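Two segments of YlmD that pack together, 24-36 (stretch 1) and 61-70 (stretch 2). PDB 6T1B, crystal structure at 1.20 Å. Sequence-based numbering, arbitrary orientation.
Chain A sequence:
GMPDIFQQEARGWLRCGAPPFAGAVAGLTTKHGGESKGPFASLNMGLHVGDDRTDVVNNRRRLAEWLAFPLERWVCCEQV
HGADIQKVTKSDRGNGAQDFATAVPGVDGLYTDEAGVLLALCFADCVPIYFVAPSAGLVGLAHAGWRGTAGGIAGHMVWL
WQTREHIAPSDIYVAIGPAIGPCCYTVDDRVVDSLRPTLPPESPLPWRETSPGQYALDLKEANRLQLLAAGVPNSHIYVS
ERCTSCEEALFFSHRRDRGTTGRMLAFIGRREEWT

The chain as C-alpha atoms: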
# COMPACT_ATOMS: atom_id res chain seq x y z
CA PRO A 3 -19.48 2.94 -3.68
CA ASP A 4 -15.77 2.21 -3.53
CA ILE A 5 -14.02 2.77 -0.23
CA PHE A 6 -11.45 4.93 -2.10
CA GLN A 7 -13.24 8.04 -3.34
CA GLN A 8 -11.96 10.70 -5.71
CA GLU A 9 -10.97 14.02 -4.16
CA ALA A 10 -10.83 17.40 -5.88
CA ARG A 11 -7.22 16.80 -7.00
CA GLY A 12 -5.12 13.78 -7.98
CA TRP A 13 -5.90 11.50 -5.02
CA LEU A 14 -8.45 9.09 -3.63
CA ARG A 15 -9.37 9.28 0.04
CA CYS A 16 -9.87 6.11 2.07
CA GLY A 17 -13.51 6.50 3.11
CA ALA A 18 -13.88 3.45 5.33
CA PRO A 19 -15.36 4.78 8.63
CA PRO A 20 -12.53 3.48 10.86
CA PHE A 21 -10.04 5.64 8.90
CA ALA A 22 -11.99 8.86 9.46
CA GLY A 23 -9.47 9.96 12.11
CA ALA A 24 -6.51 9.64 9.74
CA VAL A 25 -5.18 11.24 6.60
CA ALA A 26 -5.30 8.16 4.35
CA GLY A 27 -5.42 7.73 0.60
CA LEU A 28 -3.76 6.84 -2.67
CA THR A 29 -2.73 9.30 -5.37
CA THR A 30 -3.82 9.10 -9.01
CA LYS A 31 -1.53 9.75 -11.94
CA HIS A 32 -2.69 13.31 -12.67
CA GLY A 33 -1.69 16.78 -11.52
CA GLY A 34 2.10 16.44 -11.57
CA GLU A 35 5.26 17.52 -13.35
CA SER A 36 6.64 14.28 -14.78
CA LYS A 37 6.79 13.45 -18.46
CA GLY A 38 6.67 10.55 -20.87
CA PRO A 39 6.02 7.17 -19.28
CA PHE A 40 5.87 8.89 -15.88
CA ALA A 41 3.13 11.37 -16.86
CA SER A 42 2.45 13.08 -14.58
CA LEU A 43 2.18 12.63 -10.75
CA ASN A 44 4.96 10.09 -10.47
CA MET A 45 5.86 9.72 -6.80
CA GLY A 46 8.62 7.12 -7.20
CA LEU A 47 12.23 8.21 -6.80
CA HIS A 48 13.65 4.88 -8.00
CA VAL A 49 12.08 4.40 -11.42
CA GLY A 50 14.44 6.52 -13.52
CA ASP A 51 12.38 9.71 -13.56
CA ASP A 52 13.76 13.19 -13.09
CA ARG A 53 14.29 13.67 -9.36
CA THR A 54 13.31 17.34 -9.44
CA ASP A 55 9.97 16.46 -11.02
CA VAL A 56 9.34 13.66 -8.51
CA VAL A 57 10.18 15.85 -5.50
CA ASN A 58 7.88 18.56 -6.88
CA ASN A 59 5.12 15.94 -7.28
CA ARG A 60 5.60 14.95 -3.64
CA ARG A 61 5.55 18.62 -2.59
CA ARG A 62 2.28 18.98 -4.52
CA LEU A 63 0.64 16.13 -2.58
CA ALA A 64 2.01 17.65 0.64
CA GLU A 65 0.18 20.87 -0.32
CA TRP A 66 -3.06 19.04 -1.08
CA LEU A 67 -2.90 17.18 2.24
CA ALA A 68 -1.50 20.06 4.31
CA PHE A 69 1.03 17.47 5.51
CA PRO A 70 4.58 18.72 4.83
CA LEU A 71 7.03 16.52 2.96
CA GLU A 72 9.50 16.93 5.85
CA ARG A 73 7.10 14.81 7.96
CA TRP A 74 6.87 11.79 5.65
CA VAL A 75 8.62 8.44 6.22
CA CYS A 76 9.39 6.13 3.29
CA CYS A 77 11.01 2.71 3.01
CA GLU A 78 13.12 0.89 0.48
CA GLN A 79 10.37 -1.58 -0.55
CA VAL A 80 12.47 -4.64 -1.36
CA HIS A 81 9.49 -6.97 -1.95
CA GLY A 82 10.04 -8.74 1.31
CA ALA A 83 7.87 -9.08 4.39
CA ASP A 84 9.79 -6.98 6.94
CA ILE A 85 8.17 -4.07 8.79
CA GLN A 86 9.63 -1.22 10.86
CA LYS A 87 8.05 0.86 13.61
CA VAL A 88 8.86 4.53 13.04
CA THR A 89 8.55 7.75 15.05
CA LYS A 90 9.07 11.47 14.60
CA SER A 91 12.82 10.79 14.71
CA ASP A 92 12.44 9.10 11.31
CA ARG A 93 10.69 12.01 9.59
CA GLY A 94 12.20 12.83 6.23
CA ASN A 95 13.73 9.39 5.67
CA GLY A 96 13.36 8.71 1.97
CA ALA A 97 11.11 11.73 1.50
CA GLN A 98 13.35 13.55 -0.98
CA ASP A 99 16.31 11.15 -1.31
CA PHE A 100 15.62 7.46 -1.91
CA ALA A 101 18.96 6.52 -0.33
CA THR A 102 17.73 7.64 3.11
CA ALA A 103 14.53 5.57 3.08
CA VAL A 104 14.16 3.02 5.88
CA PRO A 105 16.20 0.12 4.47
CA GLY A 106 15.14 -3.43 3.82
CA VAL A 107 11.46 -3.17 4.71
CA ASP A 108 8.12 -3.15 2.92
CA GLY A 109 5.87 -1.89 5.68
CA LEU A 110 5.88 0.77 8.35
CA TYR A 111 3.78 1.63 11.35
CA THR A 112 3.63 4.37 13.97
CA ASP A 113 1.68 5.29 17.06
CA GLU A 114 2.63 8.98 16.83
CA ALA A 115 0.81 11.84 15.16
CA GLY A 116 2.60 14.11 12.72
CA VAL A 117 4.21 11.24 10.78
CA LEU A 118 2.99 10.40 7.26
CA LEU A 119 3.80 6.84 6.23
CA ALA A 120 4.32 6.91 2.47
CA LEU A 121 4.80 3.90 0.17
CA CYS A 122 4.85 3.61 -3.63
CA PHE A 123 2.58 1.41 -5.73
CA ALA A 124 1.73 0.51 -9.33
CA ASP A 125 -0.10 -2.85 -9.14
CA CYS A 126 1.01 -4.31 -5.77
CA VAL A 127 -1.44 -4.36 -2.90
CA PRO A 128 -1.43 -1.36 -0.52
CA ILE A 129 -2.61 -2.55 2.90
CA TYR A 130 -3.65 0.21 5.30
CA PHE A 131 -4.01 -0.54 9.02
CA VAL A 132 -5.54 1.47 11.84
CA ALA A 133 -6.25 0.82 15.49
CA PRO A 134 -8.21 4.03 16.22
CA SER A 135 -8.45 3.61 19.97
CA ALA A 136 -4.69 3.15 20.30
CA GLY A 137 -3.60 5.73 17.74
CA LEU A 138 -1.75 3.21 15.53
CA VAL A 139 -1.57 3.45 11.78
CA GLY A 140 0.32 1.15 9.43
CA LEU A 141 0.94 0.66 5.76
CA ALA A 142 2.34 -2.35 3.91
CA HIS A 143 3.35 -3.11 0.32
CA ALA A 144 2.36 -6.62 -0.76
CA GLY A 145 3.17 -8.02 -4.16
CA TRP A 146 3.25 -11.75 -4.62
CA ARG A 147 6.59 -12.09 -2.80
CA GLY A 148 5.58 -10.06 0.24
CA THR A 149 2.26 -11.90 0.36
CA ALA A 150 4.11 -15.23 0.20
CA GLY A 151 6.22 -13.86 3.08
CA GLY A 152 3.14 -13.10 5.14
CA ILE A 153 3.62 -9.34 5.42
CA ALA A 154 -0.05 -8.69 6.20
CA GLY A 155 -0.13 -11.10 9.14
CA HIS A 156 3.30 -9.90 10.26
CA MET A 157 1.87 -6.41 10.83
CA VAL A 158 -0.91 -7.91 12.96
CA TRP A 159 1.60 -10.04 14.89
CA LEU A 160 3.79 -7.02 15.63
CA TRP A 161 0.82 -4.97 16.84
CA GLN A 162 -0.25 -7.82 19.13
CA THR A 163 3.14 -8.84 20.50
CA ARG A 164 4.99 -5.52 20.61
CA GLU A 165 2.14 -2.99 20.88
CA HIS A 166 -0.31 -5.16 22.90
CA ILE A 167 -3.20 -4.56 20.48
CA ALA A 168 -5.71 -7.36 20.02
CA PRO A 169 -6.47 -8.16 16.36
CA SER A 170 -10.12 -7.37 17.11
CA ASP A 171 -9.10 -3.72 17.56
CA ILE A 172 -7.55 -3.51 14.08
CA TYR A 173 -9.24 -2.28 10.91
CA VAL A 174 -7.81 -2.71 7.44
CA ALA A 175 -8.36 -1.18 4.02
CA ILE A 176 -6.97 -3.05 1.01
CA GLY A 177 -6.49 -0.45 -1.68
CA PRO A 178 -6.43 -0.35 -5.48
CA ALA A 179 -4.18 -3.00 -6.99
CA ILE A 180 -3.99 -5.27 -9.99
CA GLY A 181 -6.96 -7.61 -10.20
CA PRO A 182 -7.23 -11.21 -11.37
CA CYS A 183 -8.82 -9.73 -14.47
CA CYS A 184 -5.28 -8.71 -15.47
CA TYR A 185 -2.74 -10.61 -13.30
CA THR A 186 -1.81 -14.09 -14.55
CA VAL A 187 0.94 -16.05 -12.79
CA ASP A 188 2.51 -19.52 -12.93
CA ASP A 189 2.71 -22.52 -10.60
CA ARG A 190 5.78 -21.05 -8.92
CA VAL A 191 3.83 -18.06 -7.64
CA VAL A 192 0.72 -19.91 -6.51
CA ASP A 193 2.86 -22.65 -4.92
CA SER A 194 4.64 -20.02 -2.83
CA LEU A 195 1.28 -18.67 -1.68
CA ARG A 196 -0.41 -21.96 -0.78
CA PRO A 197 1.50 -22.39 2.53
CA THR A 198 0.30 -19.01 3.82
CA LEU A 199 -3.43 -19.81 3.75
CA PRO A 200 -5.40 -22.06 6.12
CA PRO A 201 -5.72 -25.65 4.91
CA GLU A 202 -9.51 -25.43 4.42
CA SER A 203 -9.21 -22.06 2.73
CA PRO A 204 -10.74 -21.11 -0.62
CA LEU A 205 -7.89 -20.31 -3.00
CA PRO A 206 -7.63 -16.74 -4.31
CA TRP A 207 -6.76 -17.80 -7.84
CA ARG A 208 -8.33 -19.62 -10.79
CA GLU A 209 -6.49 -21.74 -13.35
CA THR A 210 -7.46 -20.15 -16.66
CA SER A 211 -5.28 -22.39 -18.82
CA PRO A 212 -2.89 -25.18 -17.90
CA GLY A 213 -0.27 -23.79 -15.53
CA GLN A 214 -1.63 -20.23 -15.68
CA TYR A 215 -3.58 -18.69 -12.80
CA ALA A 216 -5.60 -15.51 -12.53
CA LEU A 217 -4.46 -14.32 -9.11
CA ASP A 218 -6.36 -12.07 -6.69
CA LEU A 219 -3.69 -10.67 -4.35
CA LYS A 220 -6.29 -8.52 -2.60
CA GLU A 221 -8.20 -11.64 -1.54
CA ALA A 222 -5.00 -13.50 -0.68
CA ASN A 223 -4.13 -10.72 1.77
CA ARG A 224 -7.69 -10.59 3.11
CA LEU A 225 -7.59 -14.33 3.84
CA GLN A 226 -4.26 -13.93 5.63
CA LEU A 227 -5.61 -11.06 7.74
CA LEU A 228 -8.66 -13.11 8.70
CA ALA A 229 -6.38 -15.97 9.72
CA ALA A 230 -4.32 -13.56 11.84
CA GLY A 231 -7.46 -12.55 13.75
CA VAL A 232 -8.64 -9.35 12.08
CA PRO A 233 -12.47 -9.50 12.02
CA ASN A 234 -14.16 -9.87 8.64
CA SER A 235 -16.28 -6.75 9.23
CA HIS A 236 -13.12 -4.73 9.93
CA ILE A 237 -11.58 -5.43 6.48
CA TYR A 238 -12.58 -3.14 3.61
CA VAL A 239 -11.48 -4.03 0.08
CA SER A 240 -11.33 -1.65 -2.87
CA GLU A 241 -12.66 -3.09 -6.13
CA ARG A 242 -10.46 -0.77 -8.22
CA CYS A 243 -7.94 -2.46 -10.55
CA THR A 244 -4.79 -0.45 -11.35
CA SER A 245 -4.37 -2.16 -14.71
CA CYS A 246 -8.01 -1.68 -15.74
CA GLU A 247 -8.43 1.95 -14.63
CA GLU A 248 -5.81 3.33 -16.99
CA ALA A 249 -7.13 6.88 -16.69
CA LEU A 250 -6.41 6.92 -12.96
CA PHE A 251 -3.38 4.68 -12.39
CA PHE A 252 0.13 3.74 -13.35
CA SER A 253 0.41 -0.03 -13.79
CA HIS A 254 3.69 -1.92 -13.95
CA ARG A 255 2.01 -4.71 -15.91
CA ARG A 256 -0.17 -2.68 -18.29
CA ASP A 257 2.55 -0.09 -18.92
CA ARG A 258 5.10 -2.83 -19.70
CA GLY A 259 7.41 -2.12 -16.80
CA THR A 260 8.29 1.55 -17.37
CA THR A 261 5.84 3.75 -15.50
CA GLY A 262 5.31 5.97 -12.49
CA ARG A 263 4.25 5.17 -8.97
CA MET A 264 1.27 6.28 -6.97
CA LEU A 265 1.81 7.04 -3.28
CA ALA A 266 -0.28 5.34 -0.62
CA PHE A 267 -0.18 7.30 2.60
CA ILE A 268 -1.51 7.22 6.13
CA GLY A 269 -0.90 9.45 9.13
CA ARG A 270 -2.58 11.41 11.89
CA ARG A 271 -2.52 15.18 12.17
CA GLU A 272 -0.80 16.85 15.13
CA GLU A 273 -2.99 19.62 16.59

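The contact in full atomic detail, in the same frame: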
# COMPACT_ATOMS: atom_id res chain seq x y z
N ALA A 24 -7.83 9.61 10.34
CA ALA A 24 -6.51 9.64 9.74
C ALA A 24 -6.57 10.32 8.39
O ALA A 24 -7.62 10.44 7.77
CB ALA A 24 -5.94 8.24 9.56
N VAL A 25 -5.40 10.77 7.96
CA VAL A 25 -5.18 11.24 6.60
C VAL A 25 -4.72 10.00 5.85
O VAL A 25 -3.62 9.52 6.07
CB VAL A 25 -4.08 12.30 6.58
CG1 VAL A 25 -3.82 12.79 5.18
CG2 VAL A 25 -4.43 13.46 7.49
N ALA A 26 -5.58 9.45 4.98
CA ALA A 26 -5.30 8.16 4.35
C ALA A 26 -5.81 8.17 2.92
O ALA A 26 -6.96 8.56 2.68
CB ALA A 26 -5.93 7.02 5.16
N GLY A 27 -4.99 7.73 1.98
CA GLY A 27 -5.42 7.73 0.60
C GLY A 27 -4.37 7.15 -0.31
O GLY A 27 -3.35 6.61 0.12
N LEU A 28 -4.66 7.28 -1.60
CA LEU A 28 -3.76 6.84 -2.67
C LEU A 28 -3.86 7.88 -3.78
O LEU A 28 -4.96 8.30 -4.17
CB LEU A 28 -4.20 5.49 -3.23
CG LEU A 28 -3.35 4.87 -4.34
CD1 LEU A 28 -2.06 4.29 -3.81
CD2 LEU A 28 -4.10 3.78 -5.08
N THR A 29 -2.70 8.31 -4.29
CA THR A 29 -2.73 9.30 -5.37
C THR A 29 -3.17 8.66 -6.68
O THR A 29 -3.09 7.44 -6.85
CB THR A 29 -1.36 9.96 -5.55
OG1 THR A 29 -0.36 8.99 -5.84
CG2 THR A 29 -0.96 10.72 -4.31
N THR A 30 -3.62 9.50 -7.62
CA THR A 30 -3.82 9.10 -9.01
C THR A 30 -2.67 9.68 -9.83
O THR A 30 -1.81 10.38 -9.32
CB THR A 30 -5.15 9.59 -9.58
OG1 THR A 30 -5.01 11.00 -9.79
CG2 THR A 30 -6.29 9.23 -8.67
N LYS A 31 -2.69 9.42 -11.13
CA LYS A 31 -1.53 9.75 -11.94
C LYS A 31 -1.51 11.20 -12.37
O LYS A 31 -0.55 11.61 -13.04
CB LYS A 31 -1.48 8.84 -13.17
CG LYS A 31 -2.58 9.04 -14.10
CD LYS A 31 -2.89 7.83 -15.00
CE LYS A 31 -1.68 7.26 -15.69
NZ LYS A 31 -2.11 6.44 -16.90
N HIS A 32 -2.55 11.98 -12.09
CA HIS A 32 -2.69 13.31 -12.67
C HIS A 32 -2.35 14.44 -11.70
O HIS A 32 -2.45 14.30 -10.49
CB HIS A 32 -4.10 13.46 -13.19
CG HIS A 32 -4.41 12.48 -14.27
ND1 HIS A 32 -3.77 12.50 -15.49
CD2 HIS A 32 -5.24 11.41 -14.28
CE1 HIS A 32 -4.22 11.50 -16.22
NE2 HIS A 32 -5.12 10.83 -15.52
N GLY A 33 -1.95 15.57 -12.28
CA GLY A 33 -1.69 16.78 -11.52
C GLY A 33 -0.23 17.06 -11.24
O GLY A 33 0.07 17.98 -10.48
N GLY A 34 0.69 16.32 -11.86
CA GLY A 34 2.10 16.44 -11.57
C GLY A 34 2.92 17.06 -12.68
O GLY A 34 2.40 17.70 -13.61
N GLU A 35 4.25 16.90 -12.54
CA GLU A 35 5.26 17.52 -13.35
C GLU A 35 5.99 16.55 -14.26
O GLU A 35 6.78 16.98 -15.11
CB GLU A 35 6.32 18.20 -12.45
CG GLU A 35 5.80 19.24 -11.47
CD GLU A 35 5.11 20.39 -12.15
OE1 GLU A 35 4.04 20.80 -11.67
OE2 GLU A 35 5.64 20.89 -13.14
N SER A 36 5.82 15.25 -14.08
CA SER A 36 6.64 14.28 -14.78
C SER A 36 6.13 14.06 -16.19
O SER A 36 4.96 14.34 -16.51
CB SER A 36 6.70 12.94 -14.05
OG SER A 36 7.22 13.13 -12.74
N ARG A 61 5.92 17.35 -3.20
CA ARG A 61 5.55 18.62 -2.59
C ARG A 61 4.11 19.00 -2.93
O ARG A 61 3.42 19.60 -2.10
CB ARG A 61 6.51 19.73 -3.04
CG ARG A 61 7.92 19.54 -2.47
CD ARG A 61 8.76 20.78 -2.53
NE ARG A 61 9.95 20.65 -1.69
CZ ARG A 61 9.96 20.63 -0.36
NH1 ARG A 61 11.10 20.52 0.29
NH2 ARG A 61 8.83 20.72 0.33
N ARG A 62 3.65 18.66 -4.13
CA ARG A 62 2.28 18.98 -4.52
C ARG A 62 1.28 18.21 -3.66
O ARG A 62 0.34 18.80 -3.12
CB ARG A 62 2.10 18.68 -6.00
CG ARG A 62 0.73 19.04 -6.55
CD ARG A 62 0.59 20.53 -6.67
NE ARG A 62 1.33 21.03 -7.81
CZ ARG A 62 1.69 22.30 -7.97
NH1 ARG A 62 2.36 22.65 -9.06
NH2 ARG A 62 1.41 23.20 -7.04
N LEU A 63 1.50 16.91 -3.48
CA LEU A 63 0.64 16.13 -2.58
C LEU A 63 0.69 16.71 -1.16
O LEU A 63 -0.34 16.84 -0.49
CB LEU A 63 1.04 14.66 -2.56
CG LEU A 63 0.24 13.82 -1.55
CD1 LEU A 63 -1.26 13.83 -1.90
CD2 LEU A 63 0.77 12.39 -1.46
N ALA A 64 1.89 17.05 -0.68
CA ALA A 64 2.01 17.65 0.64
C ALA A 64 1.13 18.89 0.76
O ALA A 64 0.52 19.12 1.81
CB ALA A 64 3.47 17.97 0.97
N GLU A 65 1.05 19.69 -0.30
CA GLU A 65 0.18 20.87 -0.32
C GLU A 65 -1.28 20.46 -0.28
O GLU A 65 -2.06 21.00 0.52
CB GLU A 65 0.53 21.68 -1.58
CG GLU A 65 -0.44 22.78 -1.99
CD GLU A 65 -0.20 23.23 -3.44
OE1 GLU A 65 0.95 23.10 -3.93
OE2 GLU A 65 -1.15 23.69 -4.11
N TRP A 66 -1.67 19.48 -1.09
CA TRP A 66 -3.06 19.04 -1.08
C TRP A 66 -3.47 18.51 0.29
O TRP A 66 -4.60 18.76 0.74
CB TRP A 66 -3.26 17.93 -2.11
CG TRP A 66 -3.05 18.30 -3.53
CD1 TRP A 66 -3.04 19.56 -4.08
CD2 TRP A 66 -2.84 17.38 -4.60
NE1 TRP A 66 -2.82 19.47 -5.43
CE2 TRP A 66 -2.71 18.15 -5.78
CE3 TRP A 66 -2.76 15.99 -4.69
CZ2 TRP A 66 -2.48 17.55 -7.03
CZ3 TRP A 66 -2.54 15.40 -5.92
CH2 TRP A 66 -2.41 16.20 -7.09
N LEU A 67 -2.59 17.80 0.96
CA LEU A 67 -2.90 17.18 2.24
C LEU A 67 -2.63 18.10 3.43
O LEU A 67 -2.98 17.74 4.56
CB LEU A 67 -2.05 15.93 2.43
CG LEU A 67 -2.20 14.80 1.41
CD1 LEU A 67 -1.31 13.64 1.80
CD2 LEU A 67 -3.66 14.35 1.31
N ALA A 68 -2.00 19.24 3.22
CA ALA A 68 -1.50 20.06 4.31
C ALA A 68 -0.70 19.21 5.29
O ALA A 68 -0.91 19.24 6.50
CB ALA A 68 -2.66 20.77 5.02
N PHE A 69 0.24 18.44 4.75
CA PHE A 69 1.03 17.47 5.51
C PHE A 69 2.44 17.55 4.92
O PHE A 69 2.76 16.86 3.94
CB PHE A 69 0.44 16.07 5.43
CG PHE A 69 0.62 15.26 6.69
CD1 PHE A 69 -0.48 14.72 7.35
CD2 PHE A 69 1.88 15.06 7.22
CE1 PHE A 69 -0.31 13.98 8.52
CE2 PHE A 69 2.05 14.32 8.38
CZ PHE A 69 0.96 13.77 9.02
N PRO A 70 3.30 18.42 5.47
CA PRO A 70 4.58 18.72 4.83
C PRO A 70 5.44 17.50 4.54
O PRO A 70 5.48 16.53 5.30
CB PRO A 70 5.27 19.64 5.85
CG PRO A 70 4.11 20.36 6.50
CD PRO A 70 3.03 19.32 6.61
O HOH W 1 2.08 19.91 -10.23

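The contact is small, burying 345 Å² in total, and no direct hydrogen bond crosses it; apolar packing at one end gives way to a charged, hydrated cluster at the other. The apolar part is built from the strand of stretch 1, the helix of stretch 2 and the residue Phe69 just beyond it. Side chains alternate along the strand, so that Val25 and Thr29 direct their CA-to-CB bonds toward the helix while Ala26 and Leu28 direct theirs away. Val25, in the t rotamer, packs against two side chains: CG1 lies 4.2 Å from CD2 of Leu67, and CG2 lies 4.1 Å from CD1 of Phe69, at the edge of the ring. Phe69 lies just past the helix end, a Schellman motif in which Ala68 has positive phi and Phe69 N bonds back to Ala64 O (3.0 Å). One helical turn before Leu67, Leu63 CD2 packs 3.7 Å from Thr29 CG2. Thr29 suits this buried site because its methyl faces the leucine while its OG1 is hydrogen-bonded elsewhere in the structure.

Beyond the strand, His32 and Gly33 meet stretch 2 through their backbone. His32 O approaches the edge of the Trp66 ring, 3.9 Å from CH2. At Gly33, with phi at 100°, a CB would lie only 3.1 Å from Trp66 CH2 and would also jam against the preceding carbonyl oxygen; glycine avoids both clashes.

The polar interaction centres on Arg62. Its NH1 forms a long salt bridge with Glu35 OE1 (3.6 Å), which lies near the guanidinium plane, while its NH2 pairs with Glu65 OE1 (3.1 Å) one turn along the helix. Water 1 bridges the stretches, accepting from Arg62 NE (2.8 Å) and donating to Gly33 O (2.8 Å) and Glu35 OE1 (2.6 Å).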